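Local atomic coordinates of H127A/Y244A mutant of alginate lyase AlyC3 in complex with dimannuronate (Psychromonas sp., PDB entry 7C8F), a protein that binds and probably cleaves alginate as a polysaccharide lyase of family PL7, held here as a doubly substituted variant with a bound dimannuronate. Residues N165-K170 / K175-K180; H136-P141 / R232-Y237; A188-D193 / V224-D229. All blocks are in the same frame, centred on the assembly; numbering follows the deposited sequence.

Contact 1 of 3, residues N165-K170 / K175-K180; sequences NAVICK and KKNKDK. With BEM (beta-D-mannopyranuronic acid), chain D; BEM (beta-D-mannopyranuronic acid), chain C.
Asn177 reaches across to the backbone of Ile168: its ND2 lies 2.9 Å from Ile168 O, with an N-H...O angle of 166°. The acceptor is only 3° out of the amide plane of Asn177, and ND2 in turn lies in the carbonyl plane of Ile168, which is the evidence for a straight, well-directed hydrogen bond. The torsion chi1 of -54° sets CG anti to the carbonyl carbon and brings the amide up to Ile168 O. There the amide also meets Val167, whose CG1 comes within 3.5 Å of Asn177 ND2. Beyond this pair, Lys178 CB approaches Cys169 O at 3.4 Å, while Lys178 NZ turns back to a long salt bridge with Asp179. Asn177 also opens a type I beta turn that runs to Lys180, and Asn165 OD1 accepts from Val167 N in an Asx turn.

Lys170 points away from 175-180. Its CG lies between the backbone N and the carbonyl carbon, and from there the extended chain carries NZ to both sugars: it lies 2.9 Å from O6B of the chain D mannuronate and 2.7 Å from O3 of the chain C mannuronate. A disulfide from Cys169 to Cys183 ties down the preceding residue. One side-chain amide hydrogen bond, to Ile168 O, and one disulfide thus brace the backbone that carries Lys170, whose ammonium group would be expected to offset the carboxylate charge of the chain D mannuronate.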
loop_
_atom_site.group_PDB
_atom_site.type_symbol
_atom_site.label_atom_id
_atom_site.label_comp_id
_atom_site.label_asym_id
_atom_site.label_seq_id
_atom_site.Cartn_x
_atom_site.Cartn_y
_atom_site.Cartn_z
ATOM N N ASN B 165 -6.018 -2.406 -9.764
ATOM C CA ASN B 165 -5.556 -1.404 -8.807
ATOM C C ASN B 165 -5.370 -2.128 -7.479
ATOM O O ASN B 165 -5.572 -3.341 -7.396
ATOM C CB ASN B 165 -6.514 -0.196 -8.747
ATOM C CG ASN B 165 -7.933 -0.582 -8.339
ATOM O OD1 ASN B 165 -8.143 -1.451 -7.494
ATOM N ND2 ASN B 165 -8.924 0.091 -8.942
ATOM N N ALA B 166 -4.967 -1.390 -6.440
ATOM C CA ALA B 166 -4.746 -1.991 -5.126
ATOM C C ALA B 166 -5.809 -1.562 -4.117
ATOM O O ALA B 166 -5.551 -1.516 -2.908
ATOM C CB ALA B 166 -3.334 -1.704 -4.623
ATOM N N VAL B 167 -7.021 -1.243 -4.604
ATOM C CA VAL B 167 -8.064 -0.654 -3.774
ATOM C C VAL B 167 -8.940 -1.744 -3.181
ATOM O O VAL B 167 -9.313 -2.708 -3.866
ATOM C CB VAL B 167 -8.900 0.326 -4.613
ATOM C CG1 VAL B 167 -10.041 0.962 -3.769
ATOM C CG2 VAL B 167 -8.003 1.376 -5.216
ATOM N N ILE B 168 -9.288 -1.595 -1.905
ATOM C CA ILE B 168 -10.246 -2.498 -1.270
ATOM C C ILE B 168 -11.649 -2.043 -1.644
ATOM O O ILE B 168 -12.049 -0.918 -1.321
ATOM C CB ILE B 168 -10.065 -2.524 0.252
ATOM C CG1 ILE B 168 -8.665 -3.026 0.597
ATOM C CG2 ILE B 168 -11.113 -3.439 0.890
ATOM C CD1 ILE B 168 -8.400 -3.095 2.080
ATOM N N CYS B 169 -12.401 -2.916 -2.325
ATOM C CA CYS B 169 -13.680 -2.539 -2.916
ATOM C C CYS B 169 -14.871 -3.257 -2.304
ATOM O O CYS B 169 -16.003 -3.040 -2.760
ATOM C CB CYS B 169 -13.668 -2.770 -4.435
ATOM S SG CYS B 169 -12.603 -1.654 -5.340
ATOM N N LYS B 170 -14.654 -4.113 -1.311
ATOM C CA LYS B 170 -15.741 -4.824 -0.658
ATOM C C LYS B 170 -15.352 -5.075 0.789
ATOM O O LYS B 170 -14.198 -4.901 1.185
ATOM C CB LYS B 170 -16.040 -6.149 -1.360
ATOM C CG LYS B 170 -14.942 -7.180 -1.199
ATOM C CD LYS B 170 -15.141 -8.389 -2.124
ATOM C CE LYS B 170 -14.054 -9.427 -1.891
ATOM N NZ LYS B 170 -14.170 -10.601 -2.809
ATOM N N LYS B 175 -15.955 0.115 2.461
ATOM C CA LYS B 175 -17.187 0.902 2.464
ATOM C C LYS B 175 -16.986 2.268 1.820
ATOM O O LYS B 175 -17.866 2.761 1.107
ATOM C CB LYS B 175 -17.723 1.036 3.891
ATOM C CG LYS B 175 -18.478 -0.188 4.378
ATOM C CD LYS B 175 -18.432 -0.312 5.892
ATOM C CE LYS B 175 -19.306 -1.458 6.374
ATOM N NZ LYS B 175 -18.938 -1.895 7.747
ATOM N N LYS B 176 -15.828 2.888 2.045
ATOM C CA LYS B 176 -15.575 4.219 1.509
ATOM C C LYS B 176 -15.274 4.202 0.015
ATOM O O LYS B 176 -15.386 5.244 -0.640
ATOM C CB LYS B 176 -14.421 4.874 2.274
ATOM C CG LYS B 176 -14.061 6.264 1.798
ATOM C CD LYS B 176 -13.034 6.908 2.716
ATOM C CE LYS B 176 -12.739 8.336 2.281
ATOM N NZ LYS B 176 -11.803 9.033 3.209
ATOM N N ASN B 177 -14.906 3.046 -0.540
ATOM C CA ASN B 177 -14.498 2.959 -1.937
ATOM C C ASN B 177 -15.520 2.291 -2.846
ATOM O O ASN B 177 -15.490 2.533 -4.058
ATOM C CB ASN B 177 -13.188 2.160 -2.059
ATOM C CG ASN B 177 -12.081 2.703 -1.176
ATOM O OD1 ASN B 177 -11.915 3.911 -1.050
ATOM N ND2 ASN B 177 -11.316 1.810 -0.570
ATOM N N LYS B 178 -16.412 1.468 -2.295
ATOM C CA LYS B 178 -17.155 0.511 -3.112
ATOM C C LYS B 178 -18.009 1.180 -4.184
ATOM O O LYS B 178 -18.259 0.575 -5.234
ATOM C CB LYS B 178 -18.015 -0.386 -2.225
ATOM C CG LYS B 178 -19.198 0.318 -1.587
ATOM C CD LYS B 178 -20.079 -0.675 -0.839
ATOM C CE LYS B 178 -21.337 -0.008 -0.305
ATOM N NZ LYS B 178 -21.010 1.094 0.641
ATOM N N ASP B 179 -18.473 2.406 -3.949
ATOM C CA ASP B 179 -19.347 3.082 -4.901
ATOM C C ASP B 179 -18.603 4.020 -5.838
ATOM O O ASP B 179 -19.240 4.675 -6.670
ATOM C CB ASP B 179 -20.459 3.842 -4.164
ATOM C CG ASP B 179 -21.436 2.915 -3.470
ATOM O OD1 ASP B 179 -21.833 1.905 -4.090
ATOM O OD2 ASP B 179 -21.800 3.189 -2.307
ATOM N N LYS B 180 -17.283 4.110 -5.726
ATOM C CA LYS B 180 -16.494 5.004 -6.555
ATOM C C LYS B 180 -16.147 4.340 -7.887
ATOM O O LYS B 180 -16.200 3.115 -8.036
ATOM C CB LYS B 180 -15.207 5.401 -5.825
ATOM C CG LYS B 180 -15.413 5.928 -4.410
ATOM C CD LYS B 180 -15.993 7.327 -4.406
ATOM C CE LYS B 180 -15.989 7.911 -3.000
ATOM N NZ LYS B 180 -14.608 8.034 -2.458
HETATM C C1 BEM D . -12.987 -13.725 -4.377
HETATM C C2 BEM D . -14.182 -14.225 -5.183
HETATM O O2 BEM D . -15.363 -13.560 -4.764
HETATM C C3 BEM D . -13.974 -13.874 -6.638
HETATM O O3 BEM D . -15.124 -14.131 -7.373
HETATM C C4 BEM D . -13.900 -12.391 -6.708
HETATM O O4 BEM D . -13.997 -11.926 -8.022
HETATM C C5 BEM D . -12.650 -11.988 -6.013
HETATM O O5 BEM D . -12.821 -12.367 -4.671
HETATM C C6 BEM D . -12.471 -10.528 -6.116
HETATM O O6B BEM D . -12.853 -9.819 -5.217
HETATM O O6A BEM D . -11.756 -10.171 -7.007
HETATM C C1 BEM C . -10.783 -14.833 0.088
HETATM C C2 BEM C . -11.098 -13.351 -0.004
HETATM O O2 BEM C . -9.946 -12.634 -0.411
HETATM C C3 BEM C . -12.244 -13.123 -0.956
HETATM O O3 BEM C . -12.449 -11.759 -1.152
HETATM C C4 BEM C . -12.014 -13.820 -2.289
HETATM O O4 BEM C . -13.253 -13.837 -2.991
HETATM C C5 BEM C . -11.589 -15.253 -2.068
HETATM O O5 BEM C . -10.514 -15.379 -1.169
HETATM C C6 BEM C . -11.131 -15.748 -3.381
HETATM O O6B BEM C . -9.923 -15.744 -3.617
HETATM O O6A BEM C . -11.941 -16.304 -4.104
HETATM O O1 BEM C . -9.608 -15.059 0.844
#

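Contact 2 of 3, residues H136-P141 / R232-Y237; sequences HNVPHP and RHLLSY. With BEM (beta-D-mannopyranuronic acid), chain D; BEM (beta-D-mannopyranuronic acid), chain C.
Pro139 O accepts a hydrogen bond from O3 of the chain C mannuronate at 2.6 Å, and O2 of the same sugar makes a weak second bond to it. His140 serves the other sugar: its ND1 donates to O6B of the chain D mannuronate at 2.8 Å, with an N-H...O angle of 163°. That oxygen sits near the plane of the imidazole, at its edge. Chi1 of -51° places the ring beside its own backbone N, and NE2 accepts from Cys169 N, so both ring nitrogens are engaged and the ring's rotation is fixed. A leucine here would probably leave the mannuronate carboxylate without this donor and Cys169 N without its acceptor. Pro141 CD adds a contact of 3.6 Å to O6A of the chain D sugar.

Between the segments themselves the join is small and apolar. Val138 CG2 meets Leu234 CD1 at 4.0 Å, the two side chains crossing at about a right angle, with 90 Å² buried in all. The loop between strands 119-129 and 143-148 is thereby laid over the residues leading into strand 235-240, which pairs with 119-129; at its far end, His136 NE2 accepts from Ile168 N of the second subunit.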
loop_
_atom_site.group_PDB
_atom_site.type_symbol
_atom_site.label_atom_id
_atom_site.label_comp_id
_atom_site.label_asym_id
_atom_site.label_seq_id
_atom_site.Cartn_x
_atom_site.Cartn_y
_atom_site.Cartn_z
ATOM N N HIS B 136 -2.970 -5.262 6.458
ATOM C CA HIS B 136 -3.580 -4.507 5.361
ATOM C C HIS B 136 -3.765 -5.366 4.109
ATOM O O HIS B 136 -3.550 -4.924 2.977
ATOM C CB HIS B 136 -2.831 -3.196 5.079
ATOM C CG HIS B 136 -2.986 -2.182 6.171
ATOM N ND1 HIS B 136 -4.219 -1.736 6.591
ATOM C CD2 HIS B 136 -2.070 -1.524 6.925
ATOM C CE1 HIS B 136 -4.059 -0.847 7.559
ATOM N NE2 HIS B 136 -2.764 -0.704 7.783
ATOM N N ASN B 137 -4.176 -6.612 4.318
ATOM C CA ASN B 137 -4.539 -7.483 3.206
ATOM C C ASN B 137 -5.607 -6.830 2.337
ATOM O O ASN B 137 -6.539 -6.197 2.838
ATOM C CB ASN B 137 -5.097 -8.784 3.779
ATOM C CG ASN B 137 -5.728 -9.665 2.723
ATOM O OD1 ASN B 137 -6.953 -9.660 2.531
ATOM N ND2 ASN B 137 -4.896 -10.413 2.012
ATOM N N VAL B 138 -5.482 -6.997 1.026
ATOM C CA VAL B 138 -6.500 -6.560 0.076
ATOM C C VAL B 138 -7.316 -7.792 -0.311
ATOM O O VAL B 138 -6.731 -8.780 -0.773
ATOM C CB VAL B 138 -5.858 -5.893 -1.150
ATOM C CG1 VAL B 138 -6.896 -5.583 -2.228
ATOM C CG2 VAL B 138 -5.146 -4.615 -0.707
ATOM N N PRO B 139 -8.644 -7.805 -0.091
ATOM C CA PRO B 139 -9.403 -9.060 -0.236
ATOM C C PRO B 139 -9.802 -9.368 -1.673
ATOM O O PRO B 139 -10.930 -9.801 -1.938
ATOM C CB PRO B 139 -10.635 -8.814 0.645
ATOM C CG PRO B 139 -10.879 -7.361 0.515
ATOM C CD PRO B 139 -9.484 -6.714 0.432
ATOM N N HIS B 140 -8.876 -9.143 -2.605
ATOM C CA HIS B 140 -9.075 -9.369 -4.025
ATOM C C HIS B 140 -7.759 -9.991 -4.482
ATOM O O HIS B 140 -6.680 -9.454 -4.158
ATOM C CB HIS B 140 -9.296 -8.065 -4.802
ATOM C CG HIS B 140 -10.357 -7.166 -4.233
ATOM N ND1 HIS B 140 -11.705 -7.419 -4.376
ATOM C CD2 HIS B 140 -10.264 -6.001 -3.548
ATOM C CE1 HIS B 140 -12.398 -6.454 -3.792
ATOM N NE2 HIS B 140 -11.549 -5.578 -3.283
ATOM N N PRO B 141 -7.787 -11.093 -5.226
ATOM C CA PRO B 141 -6.539 -11.617 -5.791
ATOM C C PRO B 141 -6.074 -10.758 -6.950
ATOM O O PRO B 141 -6.876 -10.135 -7.654
ATOM C CB PRO B 141 -6.924 -13.019 -6.275
ATOM C CG PRO B 141 -8.368 -12.933 -6.543
ATOM C CD PRO B 141 -8.962 -11.882 -5.615
ATOM N N ARG B 232 2.798 -2.971 -6.146
ATOM C CA ARG B 232 4.159 -3.094 -5.629
ATOM C C ARG B 232 4.374 -3.338 -4.157
ATOM O O ARG B 232 5.297 -4.038 -3.802
ATOM C CB ARG B 232 5.026 -1.926 -6.111
ATOM C CG ARG B 232 4.647 -0.558 -5.594
ATOM C CD ARG B 232 5.347 0.553 -6.357
ATOM N NE ARG B 232 5.017 1.905 -5.930
ATOM C CZ ARG B 232 4.005 2.600 -6.401
ATOM N NH1 ARG B 232 3.181 2.086 -7.258
ATOM N NH2 ARG B 232 3.801 3.816 -6.013
ATOM N N HIS B 233 3.499 -2.757 -3.355
ATOM C CA HIS B 233 3.621 -2.901 -1.904
ATOM C C HIS B 233 3.079 -4.221 -1.367
ATOM O O HIS B 233 3.274 -4.508 -0.176
ATOM C CB HIS B 233 2.866 -1.766 -1.203
ATOM C CG HIS B 233 1.435 -1.644 -1.641
ATOM N ND1 HIS B 233 1.080 -1.489 -2.962
ATOM C CD2 HIS B 233 0.276 -1.656 -0.935
ATOM C CE1 HIS B 233 -0.236 -1.394 -3.055
ATOM N NE2 HIS B 233 -0.748 -1.477 -1.839
ATOM N N LEU B 234 2.405 -5.028 -2.186
ATOM C CA LEU B 234 1.695 -6.205 -1.692
ATOM C C LEU B 234 2.513 -7.471 -1.938
ATOM O O LEU B 234 2.752 -7.852 -3.089
ATOM C CB LEU B 234 0.318 -6.294 -2.354
ATOM C CG LEU B 234 -0.601 -5.126 -1.985
ATOM C CD1 LEU B 234 -1.842 -5.140 -2.874
ATOM C CD2 LEU B 234 -0.985 -5.216 -0.507
ATOM N N LEU B 235 2.932 -8.128 -0.860
ATOM C CA LEU B 235 3.528 -9.452 -0.990
ATOM C C LEU B 235 2.474 -10.426 -1.495
ATOM O O LEU B 235 1.325 -10.408 -1.040
ATOM C CB LEU B 235 4.050 -9.925 0.368
ATOM C CG LEU B 235 5.122 -9.047 1.017
ATOM C CD1 LEU B 235 5.610 -9.681 2.319
ATOM C CD2 LEU B 235 6.298 -8.819 0.066
ATOM N N SER B 236 2.862 -11.269 -2.453
ATOM C CA SER B 236 1.909 -12.054 -3.218
ATOM C C SER B 236 2.318 -13.525 -3.232
ATOM O O SER B 236 3.453 -13.886 -2.893
ATOM C CB SER B 236 1.783 -11.479 -4.632
ATOM O OG SER B 236 1.343 -10.117 -4.555
ATOM N N TYR B 237 1.375 -14.390 -3.607
ATOM C CA TYR B 237 1.654 -15.820 -3.569
ATOM C C TYR B 237 0.783 -16.558 -4.568
ATOM O O TYR B 237 -0.271 -16.068 -4.993
ATOM C CB TYR B 237 1.480 -16.422 -2.170
ATOM C CG TYR B 237 0.098 -16.303 -1.548
ATOM C CD1 TYR B 237 -0.260 -15.189 -0.788
ATOM C CD2 TYR B 237 -0.828 -17.330 -1.682
ATOM C CE1 TYR B 237 -1.512 -15.112 -0.191
ATOM C CE2 TYR B 237 -2.067 -17.269 -1.080
ATOM C CZ TYR B 237 -2.411 -16.153 -0.339
ATOM O OH TYR B 237 -3.656 -16.062 0.262
HETATM C C1 BEM D . -12.987 -13.725 -4.377
HETATM C C2 BEM D . -14.182 -14.225 -5.183
HETATM O O2 BEM D . -15.363 -13.560 -4.764
HETATM C C3 BEM D . -13.974 -13.874 -6.638
HETATM O O3 BEM D . -15.124 -14.131 -7.373
HETATM C C4 BEM D . -13.900 -12.391 -6.708
HETATM O O4 BEM D . -13.997 -11.926 -8.022
HETATM C C5 BEM D . -12.650 -11.988 -6.013
HETATM O O5 BEM D . -12.821 -12.367 -4.671
HETATM C C6 BEM D . -12.471 -10.528 -6.116
HETATM O O6B BEM D . -12.853 -9.819 -5.217
HETATM O O6A BEM D . -11.756 -10.171 -7.007
HETATM C C1 BEM C . -10.783 -14.833 0.088
HETATM C C2 BEM C . -11.098 -13.351 -0.004
HETATM O O2 BEM C . -9.946 -12.634 -0.411
HETATM C C3 BEM C . -12.244 -13.123 -0.956
HETATM O O3 BEM C . -12.449 -11.759 -1.152
HETATM C C4 BEM C . -12.014 -13.820 -2.289
HETATM O O4 BEM C . -13.253 -13.837 -2.991
HETATM C C5 BEM C . -11.589 -15.253 -2.068
HETATM O O5 BEM C . -10.514 -15.379 -1.169
HETATM C C6 BEM C . -11.131 -15.748 -3.381
HETATM O O6B BEM C . -9.923 -15.744 -3.617
HETATM O O6A BEM C . -11.941 -16.304 -4.104
HETATM O O1 BEM C . -9.608 -15.059 0.844
#

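Contact 3 of 3, residues A188-D193 / V224-D229; sequences AYKKYD and VEHDID. With BEM (beta-D-mannopyranuronic acid), chain D.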
loop_
_atom_site.group_PDB
_atom_site.type_symbol
_atom_site.label_atom_id
_atom_site.label_comp_id
_atom_site.label_asym_id
_atom_site.label_seq_id
_atom_site.Cartn_x
_atom_site.Cartn_y
_atom_site.Cartn_z
ATOM N N ALA B 188 -11.947 -1.772 -11.973
ATOM C CA ALA B 188 -11.128 -2.490 -11.009
ATOM C C ALA B 188 -10.523 -3.755 -11.598
ATOM O O ALA B 188 -9.556 -4.269 -11.030
ATOM C CB ALA B 188 -11.968 -2.841 -9.779
ATOM N N TYR B 189 -11.064 -4.272 -12.709
ATOM C CA TYR B 189 -10.590 -5.511 -13.316
ATOM C C TYR B 189 -10.323 -5.314 -14.795
ATOM O O TYR B 189 -11.022 -4.551 -15.473
ATOM C CB TYR B 189 -11.571 -6.671 -13.130
ATOM C CG TYR B 189 -11.754 -6.990 -11.671
ATOM C CD1 TYR B 189 -10.902 -7.880 -11.016
ATOM C CD2 TYR B 189 -12.728 -6.341 -10.924
ATOM C CE1 TYR B 189 -11.047 -8.136 -9.656
ATOM C CE2 TYR B 189 -12.874 -6.591 -9.567
ATOM C CZ TYR B 189 -12.038 -7.485 -8.941
ATOM O OH TYR B 189 -12.193 -7.716 -7.592
ATOM N N LYS B 190 -9.280 -5.976 -15.270
ATOM C CA LYS B 190 -9.006 -6.156 -16.687
ATOM C C LYS B 190 -9.103 -7.641 -16.983
ATOM O O LYS B 190 -8.556 -8.464 -16.241
ATOM C CB LYS B 190 -7.608 -5.632 -17.020
ATOM C CG LYS B 190 -7.301 -5.585 -18.504
ATOM C CD LYS B 190 -6.079 -4.729 -18.792
ATOM C CE LYS B 190 -5.669 -4.832 -20.255
ATOM N NZ LYS B 190 -6.820 -4.656 -21.163
ATOM N N LYS B 191 -9.821 -7.996 -18.039
ATOM C CA LYS B 191 -10.063 -9.392 -18.369
ATOM C C LYS B 191 -9.386 -9.736 -19.686
ATOM O O LYS B 191 -9.477 -8.974 -20.657
ATOM C CB LYS B 191 -11.570 -9.673 -18.442
ATOM C CG LYS B 191 -12.285 -9.302 -17.138
ATOM C CD LYS B 191 -13.775 -9.625 -17.154
ATOM C CE LYS B 191 -14.556 -8.622 -17.972
ATOM N NZ LYS B 191 -16.019 -8.772 -17.746
ATOM N N TYR B 192 -8.711 -10.884 -19.719
ATOM C CA TYR B 192 -8.025 -11.362 -20.914
ATOM C C TYR B 192 -8.585 -12.715 -21.327
ATOM O O TYR B 192 -8.691 -13.632 -20.503
ATOM C CB TYR B 192 -6.522 -11.523 -20.666
ATOM C CG TYR B 192 -5.798 -10.243 -20.281
ATOM C CD1 TYR B 192 -5.705 -9.846 -18.964
ATOM C CD2 TYR B 192 -5.207 -9.429 -21.256
ATOM C CE1 TYR B 192 -5.034 -8.675 -18.609
ATOM C CE2 TYR B 192 -4.540 -8.267 -20.917
ATOM C CZ TYR B 192 -4.456 -7.891 -19.588
ATOM O OH TYR B 192 -3.791 -6.726 -19.245
ATOM N N ASP B 193 -8.932 -12.844 -22.615
ATOM C CA ASP B 193 -9.417 -14.092 -23.179
ATOM C C ASP B 193 -8.224 -14.989 -23.444
ATOM O O ASP B 193 -7.345 -14.651 -24.247
ATOM C CB ASP B 193 -10.130 -13.768 -24.492
ATOM C CG ASP B 193 -10.846 -14.958 -25.110
ATOM O OD1 ASP B 193 -10.757 -16.101 -24.619
ATOM O OD2 ASP B 193 -11.521 -14.711 -26.146
ATOM N N VAL B 224 -0.526 -12.308 -22.083
ATOM C CA VAL B 224 -0.697 -11.222 -21.122
ATOM C C VAL B 224 0.678 -10.725 -20.707
ATOM O O VAL B 224 1.528 -11.523 -20.292
ATOM C CB VAL B 224 -1.477 -11.686 -19.875
ATOM C CG1 VAL B 224 -1.650 -10.527 -18.888
ATOM C CG2 VAL B 224 -2.828 -12.256 -20.270
ATOM N N GLU B 225 0.884 -9.412 -20.783
ATOM C CA GLU B 225 2.088 -8.755 -20.261
ATOM C C GLU B 225 1.587 -7.459 -19.638
ATOM O O GLU B 225 1.500 -6.418 -20.302
ATOM C CB GLU B 225 3.104 -8.512 -21.366
ATOM C CG GLU B 225 4.441 -7.992 -20.875
ATOM C CD GLU B 225 5.520 -8.084 -21.940
ATOM O OE1 GLU B 225 5.328 -8.831 -22.926
ATOM O OE2 GLU B 225 6.561 -7.410 -21.791
ATOM N N HIS B 226 1.226 -7.538 -18.361
ATOM C CA HIS B 226 0.438 -6.510 -17.697
ATOM C C HIS B 226 1.288 -5.806 -16.642
ATOM O O HIS B 226 1.894 -6.460 -15.784
ATOM C CB HIS B 226 -0.784 -7.155 -17.057
ATOM C CG HIS B 226 -1.691 -6.183 -16.377
ATOM N ND1 HIS B 226 -2.423 -5.242 -17.071
ATOM C CD2 HIS B 226 -1.972 -5.986 -15.068
ATOM C CE1 HIS B 226 -3.127 -4.522 -16.218
ATOM N NE2 HIS B 226 -2.877 -4.959 -14.996
ATOM N N ASP B 227 1.341 -4.476 -16.707
ATOM C CA ASP B 227 2.087 -3.673 -15.737
ATOM C C ASP B 227 1.349 -3.702 -14.401
ATOM O O ASP B 227 0.157 -3.388 -14.342
ATOM C CB ASP B 227 2.193 -2.242 -16.282
ATOM C CG ASP B 227 2.958 -1.274 -15.367
ATOM O OD1 ASP B 227 3.242 -1.592 -14.204
ATOM O OD2 ASP B 227 3.253 -0.145 -15.825
ATOM N N ILE B 228 2.049 -4.109 -13.327
ATOM C CA ILE B 228 1.446 -4.184 -11.997
ATOM C C ILE B 228 2.163 -3.280 -10.997
ATOM O O ILE B 228 2.230 -3.594 -9.805
ATOM C CB ILE B 228 1.378 -5.640 -11.490
ATOM C CG1 ILE B 228 2.760 -6.309 -11.511
ATOM C CG2 ILE B 228 0.397 -6.442 -12.332
ATOM C CD1 ILE B 228 2.831 -7.618 -10.721
ATOM N N ASP B 229 2.683 -2.171 -11.458
ATOM C CA ASP B 229 3.341 -1.194 -10.577
ATOM C C ASP B 229 2.424 -0.855 -9.378
ATOM O O ASP B 229 2.872 -0.691 -8.298
ATOM C CB ASP B 229 3.640 0.066 -11.409
ATOM C CG ASP B 229 4.593 1.069 -10.772
ATOM O OD1 ASP B 229 5.237 0.804 -9.834
ATOM O OD2 ASP B 229 4.675 2.110 -11.357
HETATM C C1 BEM D . -12.987 -13.725 -4.377
HETATM C C2 BEM D . -14.182 -14.225 -5.183
HETATM O O2 BEM D . -15.363 -13.560 -4.764
HETATM C C3 BEM D . -13.974 -13.874 -6.638
HETATM O O3 BEM D . -15.124 -14.131 -7.373
HETATM C C4 BEM D . -13.900 -12.391 -6.708
HETATM O O4 BEM D . -13.997 -11.926 -8.022
HETATM C C5 BEM D . -12.650 -11.988 -6.013
HETATM O O5 BEM D . -12.821 -12.367 -4.671
HETATM C C6 BEM D . -12.471 -10.528 -6.116
HETATM O O6B BEM D . -12.853 -9.819 -5.217
HETATM O O6A BEM D . -11.756 -10.171 -7.007
#
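Val224 packs beneath one face of the Tyr192 ring, and this is the tight part of the contact. Its CG1 stands 3.9 Å from the ring centroid and 13° off the ring normal, a CH-pi contact over the centre, while Val224 CG2 lies under the inner end of the ring, 3.6 Å from Tyr192 CG. The two methyls therefore span the face from CG to CZ. Tyr192 carries CG anti to its carbonyl carbon (chi1 -61°), which lays the ring across the valine, and its OH comes to 3.0 Å from His226 ND1, with the nitrogen near the plane of the tyrosine ring. The imidazole is held at its other nitrogen, where NE2 bonds to Tyr230.

Strands 189-193 and 224-227 run antiparallel, 167° between their directions, but their axes approach no closer than 9.7 Å. That spacing shows that they are not hydrogen-bonded neighbours: they belong to the two different sheets of the beta-sandwich (jelly-roll) fold of PL7 lyases, and side chains bridge the gap. In one sheet 189-196 pairs with 157-163, whose Val162 touches both Tyr192 and His226; in the other, 221-227 is an outermost strand of the chain.

Toward solvent the packing is looser. Lys190 is exposed, and its aliphatic CD leans on the histidine, 3.9 Å from His226 CE1. Tyr189, one residue earlier, takes no part between the strands; its OH instead donates to O6A of the chain D mannuronate at 2.6 Å. At this same end strand 224-227 finishes at Asp227, whose OD1 accepts from Asp229 N at 2.9 Å in an Asx turn.

The chain passes first through 136-141, then both segments of contact 1, then those of contact 3, and returns at 232-237, so contacts 1 and 3 follow one another, both nested inside the loop closed by contact 2. Their centres lie about 14 Å (1 and 2), 15 Å (2 and 3) and 18 Å (1 and 3) apart. Strands 189-196 and 235-240 belong to one sheet, whereas 221-227 edges the other. All three contacts touch the chain D mannuronate; contacts 1 and 2 also touch the chain C sugar, and all three have residues in reach of the second subunit. The sugar-binding groove is thus assembled from loops and a strand well separated in sequence.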